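Local coordinates for protein MEM-A1 (Soil metagenome, PDB 6E0S) that probably hydrolyses beta-lactam antibiotics with zinc ions, as a subclass B3 metallo-beta-lactamase found in a soil metagenome library, at residues V48-P53 / I57-G62; K85-S90 / G98-L103; F203-S208 / Q276-A281; A223-L228 / Q266-A271. All blocks are in the same frame, centred on the assembly; numbering follows the deposited sequence.

Interaction 1: residues V48-P53 / I57-G62; sequences VLIASP and ILIDGG
The carbonyl groups of V48 and I57 are flat units flanked by side chains of the opposing strand. A methyl of L58, CD1, lies over one face of the V48 carbonyl, 3.5 Å from V48 O, while I59 N enters in the carbonyl plane. The I57 carbonyl has L49 CD1 on one side, 3.9 Å from I57 O, and I50 CG1 on the other. L58 gets there because its first torsion (chi1 175°) sets CG beside its own carbonyl carbon, which folds the branch back over the partner strand. Four backbone bonds join the strands. Two link V48 with I59, the tighter running 2.8 Å from I59 N to V48 O; two link I50 with I57, where I50 N to I57 O is also 2.8 Å and straight (172°). Between these hydrogen-bonded pairs, L49 and L58 form a non-hydrogen-bonded pair, and L58 CA adds a CA-H...O contact to V48 O. This is an antiparallel beta hairpin, strands 48-50 and 56-59, in the larger sheet of the alpha-beta/beta-alpha sandwich of the metallo-beta-lactamase superfamily. V48, I50, I57 and I59 share one face of it, turned to the other sheet, where W176, W178, L159 and V161 receive them. On that face CD1 of I50 and CD1 of I59 meet at 4.2 Å. L49 and L58 point from the opposite face, toward F79 and V40 respectively. Past the strand end, the carboxylate of D60 is held through OD2 by the hydroxyls of S90 and Y191.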
loop_
_atom_site.group_PDB
_atom_site.type_symbol
_atom_site.label_atom_id
_atom_site.label_comp_id
_atom_site.label_asym_id
_atom_site.label_seq_id
_atom_site.Cartn_x
_atom_site.Cartn_y
_atom_site.Cartn_z
ATOM N N VAL A 48 4.351 -6.068 -2.816
ATOM C CA VAL A 48 4.605 -7.230 -1.986
ATOM C C VAL A 48 3.877 -8.422 -2.576
ATOM O O VAL A 48 2.671 -8.347 -2.848
ATOM C CB VAL A 48 4.172 -6.975 -0.528
ATOM C CG1 VAL A 48 4.066 -8.310 0.247
ATOM C CG2 VAL A 48 5.148 -6.002 0.142
ATOM N N LEU A 49 4.609 -9.530 -2.750
ATOM C CA LEU A 49 4.063 -10.781 -3.255
ATOM C C LEU A 49 3.831 -11.741 -2.090
ATOM O O LEU A 49 4.760 -12.037 -1.335
ATOM C CB LEU A 49 5.023 -11.433 -4.248
ATOM C CG LEU A 49 4.482 -12.743 -4.873
ATOM C CD1 LEU A 49 3.364 -12.410 -5.845
ATOM C CD2 LEU A 49 5.667 -13.452 -5.583
ATOM N N ILE A 50 2.603 -12.229 -1.951
ATOM C CA ILE A 50 2.262 -13.214 -0.928
ATOM C C ILE A 50 1.987 -14.502 -1.674
ATOM O O ILE A 50 0.931 -14.643 -2.303
ATOM C CB ILE A 50 1.046 -12.795 -0.087
ATOM C CG1 ILE A 50 1.200 -11.347 0.383
ATOM C CG2 ILE A 50 0.867 -13.774 1.085
ATOM C CD1 ILE A 50 -0.038 -10.760 1.183
ATOM N N ALA A 51 2.910 -15.441 -1.602
ATOM C CA ALA A 51 2.886 -16.582 -2.517
ATOM C C ALA A 51 2.214 -17.806 -1.901
ATOM O O ALA A 51 2.197 -17.968 -0.676
ATOM C CB ALA A 51 4.300 -16.932 -2.935
ATOM N N SER A 52 1.645 -18.668 -2.756
ATOM C CA SER A 52 1.136 -19.943 -2.269
ATOM C C SER A 52 1.023 -20.921 -3.432
ATOM O O SER A 52 0.934 -20.509 -4.604
ATOM C CB SER A 52 -0.225 -19.776 -1.571
ATOM O OG SER A 52 -1.271 -19.937 -2.516
ATOM N N PRO A 53 0.993 -22.222 -3.140
ATOM C CA PRO A 53 0.789 -23.216 -4.205
ATOM C C PRO A 53 -0.556 -23.088 -4.900
ATOM O O PRO A 53 -0.714 -23.621 -6.004
ATOM C CB PRO A 53 0.899 -24.558 -3.461
ATOM C CG PRO A 53 1.709 -24.269 -2.233
ATOM C CD PRO A 53 1.295 -22.843 -1.839
ATOM N N ILE A 57 -1.035 -13.483 -4.113
ATOM C CA ILE A 57 -1.628 -12.161 -3.970
ATOM C C ILE A 57 -0.523 -11.134 -4.118
ATOM O O ILE A 57 0.524 -11.246 -3.469
ATOM C CB ILE A 57 -2.330 -12.008 -2.615
ATOM C CG1 ILE A 57 -3.455 -13.030 -2.549
ATOM C CG2 ILE A 57 -2.773 -10.546 -2.396
ATOM C CD1 ILE A 57 -4.204 -13.083 -1.157
ATOM N N LEU A 58 -0.753 -10.132 -4.953
ATOM C CA LEU A 58 0.209 -9.053 -5.125
ATOM C C LEU A 58 -0.385 -7.746 -4.596
ATOM O O LEU A 58 -1.516 -7.399 -4.941
ATOM C CB LEU A 58 0.598 -8.930 -6.593
ATOM C CG LEU A 58 1.512 -7.759 -6.896
ATOM C CD1 LEU A 58 2.959 -7.943 -6.339
ATOM C CD2 LEU A 58 1.508 -7.486 -8.417
ATOM N N ILE A 59 0.346 -7.053 -3.716
ATOM C CA ILE A 59 -0.091 -5.759 -3.186
ATOM C C ILE A 59 0.652 -4.673 -3.948
ATOM O O ILE A 59 1.885 -4.596 -3.889
ATOM C CB ILE A 59 0.132 -5.620 -1.674
ATOM C CG1 ILE A 59 -0.551 -6.744 -0.917
ATOM C CG2 ILE A 59 -0.471 -4.274 -1.175
ATOM C CD1 ILE A 59 -0.448 -6.590 0.596
ATOM N N ASP A 60 -0.128 -3.890 -4.703
ATOM C CA ASP A 60 0.243 -2.653 -5.381
ATOM C C ASP A 60 0.983 -2.920 -6.682
ATOM O O ASP A 60 1.451 -4.040 -6.939
ATOM C CB ASP A 60 1.047 -1.721 -4.465
ATOM C CG ASP A 60 0.149 -0.778 -3.699
ATOM O OD1 ASP A 60 -1.075 -0.786 -3.946
ATOM O OD2 ASP A 60 0.647 -0.038 -2.829
ATOM N N GLY A 61 1.052 -1.900 -7.531
ATOM C CA GLY A 61 1.740 -2.032 -8.799
ATOM C C GLY A 61 2.715 -0.892 -9.036
ATOM O O GLY A 61 3.273 -0.781 -10.134
ATOM N N GLY A 62 2.947 -0.048 -8.025
ATOM C CA GLY A 62 3.823 1.074 -8.295
ATOM C C GLY A 62 3.245 1.944 -9.402
ATOM O O GLY A 62 2.033 1.958 -9.660
#

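Interaction 2: residues K85-S90 / G98-L103; sequences KLILNS and GGISEL
I87 and I100 keep their backbones well apart, 7.6 Å from CA to CA, and no hydrogen bond spans the gap; side chains of strand 84-88 and the residue after it pack on side chains and backbone in the first turn of helix 100-107. I87 works with both branches. Its CG1 lies beside the backbone N (chi1 -66°) and carries CD1 toward L103, where it comes within 3.8 Å of L103 C and 4.0 Å of L103 CB, the two side chains crossing at about a right angle. The other branch, CG2, turns to I100 and rests 4.3 Å from I100 CG1. Strand 84-88, helix 100-107 and the parallel neighbouring strand 110-114 make a beta-alpha-beta crossover; the connection after strand 84-88 carries the His-X-His-X-Asp-His motif of the superfamily, which runs into helix 94-97 and from which H91 and H93 bind zinc. I100 reaches toward this region: its CD1 sits above the plane of the N89 carboxamide but offset beyond its CB-ND2 edge, 3.8 Å from N89 ND2 and 3.9 Å from N89 CB. The amide is fixed beside that methyl by two acceptors for ND2, H91 O and D60 OD1. N89 thus links the backbone of the zinc ligand H91 to D60, just past strand 56-59. A67 and I70 of helix 66-76 touch L103, while V111 of strand 110-114 touches both I87 and I100.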
loop_
_atom_site.group_PDB
_atom_site.type_symbol
_atom_site.label_atom_id
_atom_site.label_comp_id
_atom_site.label_asym_id
_atom_site.label_seq_id
_atom_site.Cartn_x
_atom_site.Cartn_y
_atom_site.Cartn_z
ATOM N N LYS A 85 -3.259 -14.267 -8.639
ATOM C CA LYS A 85 -4.705 -14.319 -8.774
ATOM C C LYS A 85 -5.390 -13.017 -8.383
ATOM O O LYS A 85 -6.480 -12.718 -8.891
ATOM C CB LYS A 85 -5.253 -15.460 -7.913
ATOM C CG LYS A 85 -4.691 -16.822 -8.292
ATOM C CD LYS A 85 -4.900 -17.092 -9.786
ATOM C CE LYS A 85 -4.115 -18.288 -10.286
ATOM N NZ LYS A 85 -4.188 -18.405 -11.806
ATOM N N LEU A 86 -4.788 -12.255 -7.473
ATOM C CA LEU A 86 -5.427 -11.057 -6.936
ATOM C C LEU A 86 -4.374 -9.990 -6.814
ATOM O O LEU A 86 -3.254 -10.282 -6.401
ATOM C CB LEU A 86 -6.044 -11.294 -5.541
ATOM C CG LEU A 86 -7.027 -12.466 -5.458
ATOM C CD1 LEU A 86 -7.244 -12.891 -4.024
ATOM C CD2 LEU A 86 -8.342 -12.001 -6.076
ATOM N N ILE A 87 -4.731 -8.770 -7.180
ATOM C CA ILE A 87 -3.863 -7.616 -6.986
ATOM C C ILE A 87 -4.628 -6.670 -6.083
ATOM O O ILE A 87 -5.770 -6.313 -6.398
ATOM C CB ILE A 87 -3.490 -6.944 -8.313
ATOM C CG1 ILE A 87 -2.627 -7.887 -9.157
ATOM C CG2 ILE A 87 -2.722 -5.657 -8.029
ATOM C CD1 ILE A 87 -2.488 -7.432 -10.674
ATOM N N LEU A 88 -4.032 -6.315 -4.937
ATOM C CA LEU A 88 -4.681 -5.430 -3.967
ATOM C C LEU A 88 -4.061 -4.047 -4.074
ATOM O O LEU A 88 -2.874 -3.919 -4.362
ATOM C CB LEU A 88 -4.520 -5.946 -2.531
ATOM C CG LEU A 88 -4.663 -7.441 -2.293
ATOM C CD1 LEU A 88 -4.500 -7.821 -0.786
ATOM C CD2 LEU A 88 -5.973 -7.988 -2.900
ATOM N N ASN A 89 -4.858 -3.008 -3.878
ATOM C CA ASN A 89 -4.347 -1.638 -3.963
ATOM C C ASN A 89 -4.380 -0.974 -2.592
ATOM O O ASN A 89 -5.369 -1.096 -1.858
ATOM C CB ASN A 89 -5.171 -0.839 -4.969
ATOM C CG ASN A 89 -4.715 0.618 -5.109
ATOM O OD1 ASN A 89 -5.551 1.522 -5.146
ATOM N ND2 ASN A 89 -3.402 0.843 -5.241
ATOM N N SER A 90 -3.284 -0.305 -2.232
ATOM C CA SER A 90 -3.248 0.557 -1.053
ATOM C C SER A 90 -4.009 1.855 -1.345
ATOM O O SER A 90 -5.081 2.086 -0.779
ATOM C CB SER A 90 -1.797 0.846 -0.628
ATOM O OG SER A 90 -1.097 1.533 -1.649
ATOM N N GLY A 98 -0.669 2.979 -10.578
ATOM C CA GLY A 98 -0.473 3.210 -12.006
ATOM C C GLY A 98 0.048 1.996 -12.761
ATOM O O GLY A 98 -0.213 1.848 -13.965
ATOM N N GLY A 99 0.811 1.135 -12.089
ATOM C CA GLY A 99 1.296 -0.092 -12.695
ATOM C C GLY A 99 0.305 -1.248 -12.687
ATOM O O GLY A 99 0.575 -2.324 -13.235
ATOM N N ILE A 100 -0.867 -1.048 -12.089
ATOM C CA ILE A 100 -1.757 -2.185 -11.865
ATOM C C ILE A 100 -2.334 -2.705 -13.185
ATOM O O ILE A 100 -2.460 -3.917 -13.384
ATOM C CB ILE A 100 -2.857 -1.803 -10.871
ATOM C CG1 ILE A 100 -2.241 -1.677 -9.473
ATOM C CG2 ILE A 100 -4.034 -2.834 -10.972
ATOM C CD1 ILE A 100 -3.250 -1.400 -8.362
ATOM N N SER A 101 -2.695 -1.811 -14.101
ATOM C CA SER A 101 -3.275 -2.245 -15.371
ATOM C C SER A 101 -2.353 -3.216 -16.119
ATOM O O SER A 101 -2.799 -4.261 -16.615
ATOM C CB SER A 101 -3.601 -0.994 -16.190
ATOM O OG SER A 101 -3.456 -1.185 -17.555
ATOM N N GLU A 102 -1.057 -2.918 -16.159
ATOM C CA GLU A 102 -0.130 -3.791 -16.877
ATOM C C GLU A 102 0.077 -5.112 -16.135
ATOM O O GLU A 102 0.147 -6.186 -16.753
ATOM C CB GLU A 102 1.195 -3.069 -17.080
ATOM C CG GLU A 102 2.384 -3.963 -17.482
ATOM C CD GLU A 102 2.261 -4.556 -18.892
ATOM O OE1 GLU A 102 1.344 -4.165 -19.654
ATOM O OE2 GLU A 102 3.102 -5.418 -19.244
ATOM N N LEU A 103 0.188 -5.051 -14.814
ATOM C CA LEU A 103 0.357 -6.278 -14.036
ATOM C C LEU A 103 -0.889 -7.145 -14.134
ATOM O O LEU A 103 -0.799 -8.374 -14.194
ATOM C CB LEU A 103 0.693 -5.934 -12.578
ATOM C CG LEU A 103 2.161 -5.531 -12.402
ATOM C CD1 LEU A 103 2.357 -4.729 -11.126
ATOM C CD2 LEU A 103 3.100 -6.756 -12.360
#

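Interaction 3: residues F203-S208 / Q276-A281; sequences FRYSGS and QKKLAA
K278 is the first residue of segment 276-281 to meet the loop 203-208. Its chain leaves the helix with CG swung to the side of the carbonyl carbon (chi1 180°) and passes beside Y205, CG lying 4.3 Å from Y205 CD2 and oblique to the phenol ring. Farther out, K278 NZ reaches a water by a weak bond of 3.0 Å, and that water donates to F203 O. L279 follows: its CD2 makes an apolar contact with Y205 CB at 4.3 Å and a van der Waals contact with S206 OG at 3.9 Å. The carbonyl of L279 is tied to the same serine indirectly, through a second water that donates to L279 O and to S206 OG, each at 2.7 Å. One turn on, E282 binds S206 OG and Y205 N with its carboxylate and R204 NH1 with its backbone O. What the helix grips is a type I beta turn from R204 to G207, closed by G207 N to R204 O (3.1 Å) and braced from just beyond by S208 OG, which accepts from R204 N (3.2 Å, 168°). F203 brings its ring edge over the Y205 ring, CE2 above the centre. The turn belongs to the loop between strand 185-192 and helix 214-226, clamped between the C-terminal part of helix 263-285 and A214 and I218 of helix 214-226, while Y205 OH bonds G168 O, next to the zinc ligand H169.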
loop_
_atom_site.group_PDB
_atom_site.type_symbol
_atom_site.label_atom_id
_atom_site.label_comp_id
_atom_site.label_asym_id
_atom_site.label_seq_id
_atom_site.Cartn_x
_atom_site.Cartn_y
_atom_site.Cartn_z
ATOM N N PHE A 203 -7.130 22.447 -2.001
ATOM C CA PHE A 203 -7.673 21.553 -0.982
ATOM C C PHE A 203 -7.091 21.886 0.392
ATOM O O PHE A 203 -5.894 22.165 0.524
ATOM C CB PHE A 203 -7.370 20.104 -1.338
ATOM C CG PHE A 203 -8.051 19.111 -0.440
ATOM C CD1 PHE A 203 -9.303 18.619 -0.756
ATOM C CD2 PHE A 203 -7.435 18.668 0.720
ATOM C CE1 PHE A 203 -9.927 17.711 0.077
ATOM C CE2 PHE A 203 -8.065 17.769 1.561
ATOM C CZ PHE A 203 -9.307 17.296 1.233
ATOM N N ARG A 204 -7.935 21.844 1.424
ATOM C CA ARG A 204 -7.489 22.086 2.795
ATOM C C ARG A 204 -8.070 21.018 3.698
ATOM O O ARG A 204 -9.290 20.814 3.705
ATOM C CB ARG A 204 -7.926 23.467 3.284
ATOM C CG ARG A 204 -7.325 24.617 2.519
ATOM C CD ARG A 204 -8.059 25.904 2.855
ATOM N NE ARG A 204 -8.276 26.065 4.293
ATOM C CZ ARG A 204 -7.434 26.682 5.120
ATOM N NH1 ARG A 204 -6.305 27.209 4.660
ATOM N NH2 ARG A 204 -7.724 26.771 6.410
ATOM N N TYR A 205 -7.204 20.341 4.457
ATOM C CA TYR A 205 -7.694 19.380 5.439
ATOM C C TYR A 205 -8.514 20.065 6.527
ATOM O O TYR A 205 -9.419 19.446 7.096
ATOM C CB TYR A 205 -6.527 18.599 6.054
ATOM C CG TYR A 205 -6.051 17.457 5.173
ATOM C CD1 TYR A 205 -6.541 16.163 5.357
ATOM C CD2 TYR A 205 -5.136 17.675 4.151
ATOM C CE1 TYR A 205 -6.127 15.114 4.560
ATOM C CE2 TYR A 205 -4.714 16.629 3.338
ATOM C CZ TYR A 205 -5.211 15.353 3.547
ATOM O OH TYR A 205 -4.802 14.302 2.728
ATOM N N SER A 206 -8.222 21.342 6.818
ATOM C CA SER A 206 -9.002 22.114 7.786
ATOM C C SER A 206 -10.477 22.197 7.421
ATOM O O SER A 206 -11.280 22.619 8.256
ATOM C CB SER A 206 -8.465 23.540 7.897
ATOM O OG SER A 206 -7.061 23.558 7.972
ATOM N N GLY A 207 -10.849 21.839 6.193
ATOM C CA GLY A 207 -12.234 21.924 5.771
ATOM C C GLY A 207 -12.348 22.076 4.273
ATOM O O GLY A 207 -11.980 23.120 3.727
ATOM N N SER A 208 -12.831 21.037 3.587
ATOM C CA SER A 208 -13.075 21.121 2.150
ATOM C C SER A 208 -14.361 20.384 1.796
ATOM O O SER A 208 -14.499 19.192 2.105
ATOM C CB SER A 208 -11.908 20.581 1.316
ATOM O OG SER A 208 -11.045 21.654 0.955
ATOM N N GLN A 276 -0.118 17.655 11.921
ATOM C CA GLN A 276 -0.092 18.901 12.677
ATOM C C GLN A 276 0.646 19.990 11.902
ATOM O O GLN A 276 0.197 21.140 11.859
ATOM C CB GLN A 276 0.549 18.677 14.053
ATOM C CG GLN A 276 -0.319 17.811 14.995
ATOM C CD GLN A 276 -1.750 18.339 15.092
ATOM O OE1 GLN A 276 -1.985 19.453 15.588
ATOM N NE2 GLN A 276 -2.703 17.554 14.617
ATOM N N LYS A 277 1.761 19.638 11.248
ATOM C CA LYS A 277 2.459 20.614 10.418
ATOM C C LYS A 277 1.584 21.094 9.264
ATOM O O LYS A 277 1.577 22.291 8.939
ATOM C CB LYS A 277 3.763 20.020 9.893
ATOM C CG LYS A 277 4.802 19.750 10.958
ATOM C CD LYS A 277 6.052 19.101 10.367
ATOM C CE LYS A 277 7.160 18.983 11.387
ATOM N NZ LYS A 277 8.335 18.339 10.749
ATOM N N LYS A 278 0.819 20.185 8.650
ATOM C CA LYS A 278 -0.066 20.575 7.550
ATOM C C LYS A 278 -1.169 21.517 8.038
ATOM O O LYS A 278 -1.452 22.546 7.406
ATOM C CB LYS A 278 -0.647 19.320 6.885
ATOM C CG LYS A 278 -1.607 19.557 5.703
ATOM C CD LYS A 278 -0.869 20.338 4.605
ATOM C CE LYS A 278 -1.737 20.614 3.406
ATOM N NZ LYS A 278 -1.053 21.582 2.494
ATOM N N LEU A 279 -1.780 21.209 9.176
ATOM C CA LEU A 279 -2.810 22.097 9.691
ATOM C C LEU A 279 -2.238 23.473 10.017
ATOM O O LEU A 279 -2.898 24.494 9.783
ATOM C CB LEU A 279 -3.461 21.476 10.912
ATOM C CG LEU A 279 -4.251 20.193 10.683
ATOM C CD1 LEU A 279 -4.684 19.609 12.048
ATOM C CD2 LEU A 279 -5.454 20.442 9.791
ATOM N N ALA A 280 -0.996 23.527 10.520
ATOM C CA ALA A 280 -0.365 24.814 10.801
ATOM C C ALA A 280 -0.086 25.584 9.515
ATOM O O ALA A 280 -0.321 26.796 9.448
ATOM C CB ALA A 280 0.934 24.626 11.594
ATOM N N ALA A 281 0.394 24.894 8.482
ATOM C CA ALA A 281 0.626 25.540 7.194
ATOM C C ALA A 281 -0.670 26.070 6.606
ATOM O O ALA A 281 -0.688 27.147 5.995
ATOM C CB ALA A 281 1.299 24.561 6.230
HETATM O O HOH W 1 -3.866 22.408 1.975
HETATM O O HOH W 2 -5.616 24.519 10.091
#

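Interaction 4: residues A223-L228 / Q266-A271; sequences ATVAAL and QYAERA
The shortest polar bond within these segments, 3.0 Å from R270 N to Q266 O, belongs to the regular helical bonding that sets Y267 and A268 against V225 and A226. The contact is a helix-helix packing, in which the last turn of helix 214-226 lies on helix 263-285, both on the outer side of the smaller sheet of the alpha-beta/beta-alpha sandwich. Small side chains permit a close approach: the CA atoms of A226 and A268 are 5.3 Å apart and their CB atoms 3.7 Å apart. The methyl of A268 also comes 3.7 Å from A226 N, so it presses on the backbone of the other helix as well as on its side chain. V225 approaches from the sheet side of this pair. A chi1 of 170° directs its CG1 to the edge of the Y267 ring, near the ring plane and 4.0 Å from Y267 CD1, and the two side chains cross obliquely. Y267 itself extends inward, reaching L233 and S235 of strand 232-235; its buried hydroxyl is satisfied by a hydrogen bond to D193 O. L195, in a loop, touches both V225 and Y267. Nearby, the disulfide C230-C264 links the chain just after helix 214-226 to the start of helix 263-285, a covalent tie between the same two elements. On the far side of helix 263-285, R270 NH2 bonds A240 O, and Q266 O lies 3.5 Å above the R270 guanidinium plane, offset toward its rim, with Y267 CA on the same face.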
loop_
_atom_site.group_PDB
_atom_site.type_symbol
_atom_site.label_atom_id
_atom_site.label_comp_id
_atom_site.label_asym_id
_atom_site.label_seq_id
_atom_site.Cartn_x
_atom_site.Cartn_y
_atom_site.Cartn_z
ATOM N N ALA A 223 -4.835 6.502 14.051
ATOM C CA ALA A 223 -5.082 5.693 15.246
ATOM C C ALA A 223 -5.239 4.221 14.901
ATOM O O ALA A 223 -4.762 3.354 15.641
ATOM C CB ALA A 223 -6.323 6.185 15.993
ATOM N N THR A 224 -5.908 3.920 13.792
ATOM C CA THR A 224 -6.062 2.537 13.349
ATOM C C THR A 224 -4.716 1.865 13.138
ATOM O O THR A 224 -4.478 0.758 13.638
ATOM C CB THR A 224 -6.881 2.477 12.067
ATOM O OG1 THR A 224 -8.213 2.859 12.360
ATOM C CG2 THR A 224 -6.891 1.042 11.475
ATOM N N VAL A 225 -3.821 2.516 12.394
ATOM C CA VAL A 225 -2.531 1.902 12.100
ATOM C C VAL A 225 -1.692 1.782 13.363
ATOM O O VAL A 225 -1.006 0.775 13.582
ATOM C CB VAL A 225 -1.816 2.703 10.994
ATOM C CG1 VAL A 225 -0.375 2.225 10.838
ATOM C CG2 VAL A 225 -2.580 2.533 9.689
ATOM N N ALA A 226 -1.761 2.787 14.236
ATOM C CA ALA A 226 -1.028 2.729 15.487
ATOM C C ALA A 226 -1.429 1.514 16.313
ATOM O O ALA A 226 -0.591 0.958 17.046
ATOM C CB ALA A 226 -1.275 4.009 16.304
ATOM N N ALA A 227 -2.696 1.094 16.223
ATOM C CA ALA A 227 -3.200 0.017 17.077
ATOM C C ALA A 227 -3.050 -1.376 16.465
ATOM O O ALA A 227 -3.423 -2.366 17.109
ATOM C CB ALA A 227 -4.669 0.258 17.426
ATOM N N LEU A 228 -2.491 -1.505 15.273
ATOM C CA LEU A 228 -2.511 -2.799 14.606
ATOM C C LEU A 228 -1.545 -3.793 15.253
ATOM O O LEU A 228 -0.476 -3.424 15.751
ATOM C CB LEU A 228 -2.136 -2.642 13.127
ATOM C CG LEU A 228 -3.101 -1.885 12.229
ATOM C CD1 LEU A 228 -2.431 -1.750 10.883
ATOM C CD2 LEU A 228 -4.393 -2.687 12.115
ATOM N N GLN A 266 5.286 3.865 15.452
ATOM C CA GLN A 266 6.202 4.943 15.066
ATOM C C GLN A 266 5.786 5.588 13.748
ATOM O O GLN A 266 5.886 6.816 13.583
ATOM C CB GLN A 266 7.638 4.409 14.980
ATOM C CG GLN A 266 8.219 4.106 16.362
ATOM C CD GLN A 266 9.425 3.196 16.324
ATOM O OE1 GLN A 266 9.811 2.696 15.271
ATOM N NE2 GLN A 266 9.999 2.940 17.489
ATOM N N TYR A 267 5.381 4.766 12.789
ATOM C CA TYR A 267 4.903 5.263 11.498
ATOM C C TYR A 267 3.668 6.139 11.682
ATOM O O TYR A 267 3.523 7.191 11.038
ATOM C CB TYR A 267 4.584 4.048 10.621
ATOM C CG TYR A 267 4.019 4.303 9.258
ATOM C CD1 TYR A 267 2.647 4.165 9.017
ATOM C CD2 TYR A 267 4.851 4.643 8.194
ATOM C CE1 TYR A 267 2.112 4.345 7.756
ATOM C CE2 TYR A 267 4.325 4.845 6.925
ATOM C CZ TYR A 267 2.957 4.708 6.714
ATOM O OH TYR A 267 2.428 4.887 5.448
ATOM N N ALA A 268 2.759 5.711 12.550
ATOM C CA ALA A 268 1.556 6.494 12.789
ATOM C C ALA A 268 1.887 7.792 13.505
ATOM O O ALA A 268 1.344 8.844 13.154
ATOM C CB ALA A 268 0.525 5.680 13.574
ATOM N N GLU A 269 2.817 7.753 14.472
ATOM C CA GLU A 269 3.183 8.986 15.165
ATOM C C GLU A 269 3.816 9.977 14.199
ATOM O O GLU A 269 3.571 11.185 14.289
ATOM C CB GLU A 269 4.138 8.692 16.315
ATOM C CG GLU A 269 3.435 8.159 17.529
ATOM C CD GLU A 269 4.365 7.970 18.704
ATOM O OE1 GLU A 269 5.203 8.876 18.952
ATOM O OE2 GLU A 269 4.258 6.903 19.362
ATOM N N ARG A 270 4.631 9.483 13.263
ATOM C CA ARG A 270 5.245 10.395 12.307
ATOM C C ARG A 270 4.180 11.047 11.434
ATOM O O ARG A 270 4.247 12.245 11.143
ATOM C CB ARG A 270 6.273 9.642 11.470
ATOM C CG ARG A 270 7.506 9.275 12.279
ATOM C CD ARG A 270 8.623 8.735 11.389
ATOM N NE ARG A 270 8.258 7.482 10.718
ATOM C CZ ARG A 270 8.568 6.256 11.142
ATOM N NH1 ARG A 270 9.243 6.089 12.278
ATOM N NH2 ARG A 270 8.192 5.200 10.420
ATOM N N ALA A 271 3.179 10.272 11.028
ATOM C CA ALA A 271 2.071 10.825 10.260
ATOM C C ALA A 271 1.298 11.850 11.077
ATOM O O ALA A 271 0.848 12.868 10.543
ATOM C CB ALA A 271 1.149 9.695 9.807
#

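Overall arrangement
Along the chain interaction 1 comes first and interaction 2 second; interaction 4 is nested inside the loop closed by interaction 3. Interactions 1 and 2 touch, their centres about 9 Å apart, because strands 56-59 and 84-88 are neighbours in the larger sheet. Interactions 3 and 4 share helix 263-285, with centres about 19 Å apart and nearest atoms about 5 Å apart. The two pairs lie on opposite sides of the chain's centre, interactions 1 and 3 being about 34 Å apart between centres. The zinc site lies between them, with side chains of interactions 2, 3 and 4 each about 9 Å from a zinc ion.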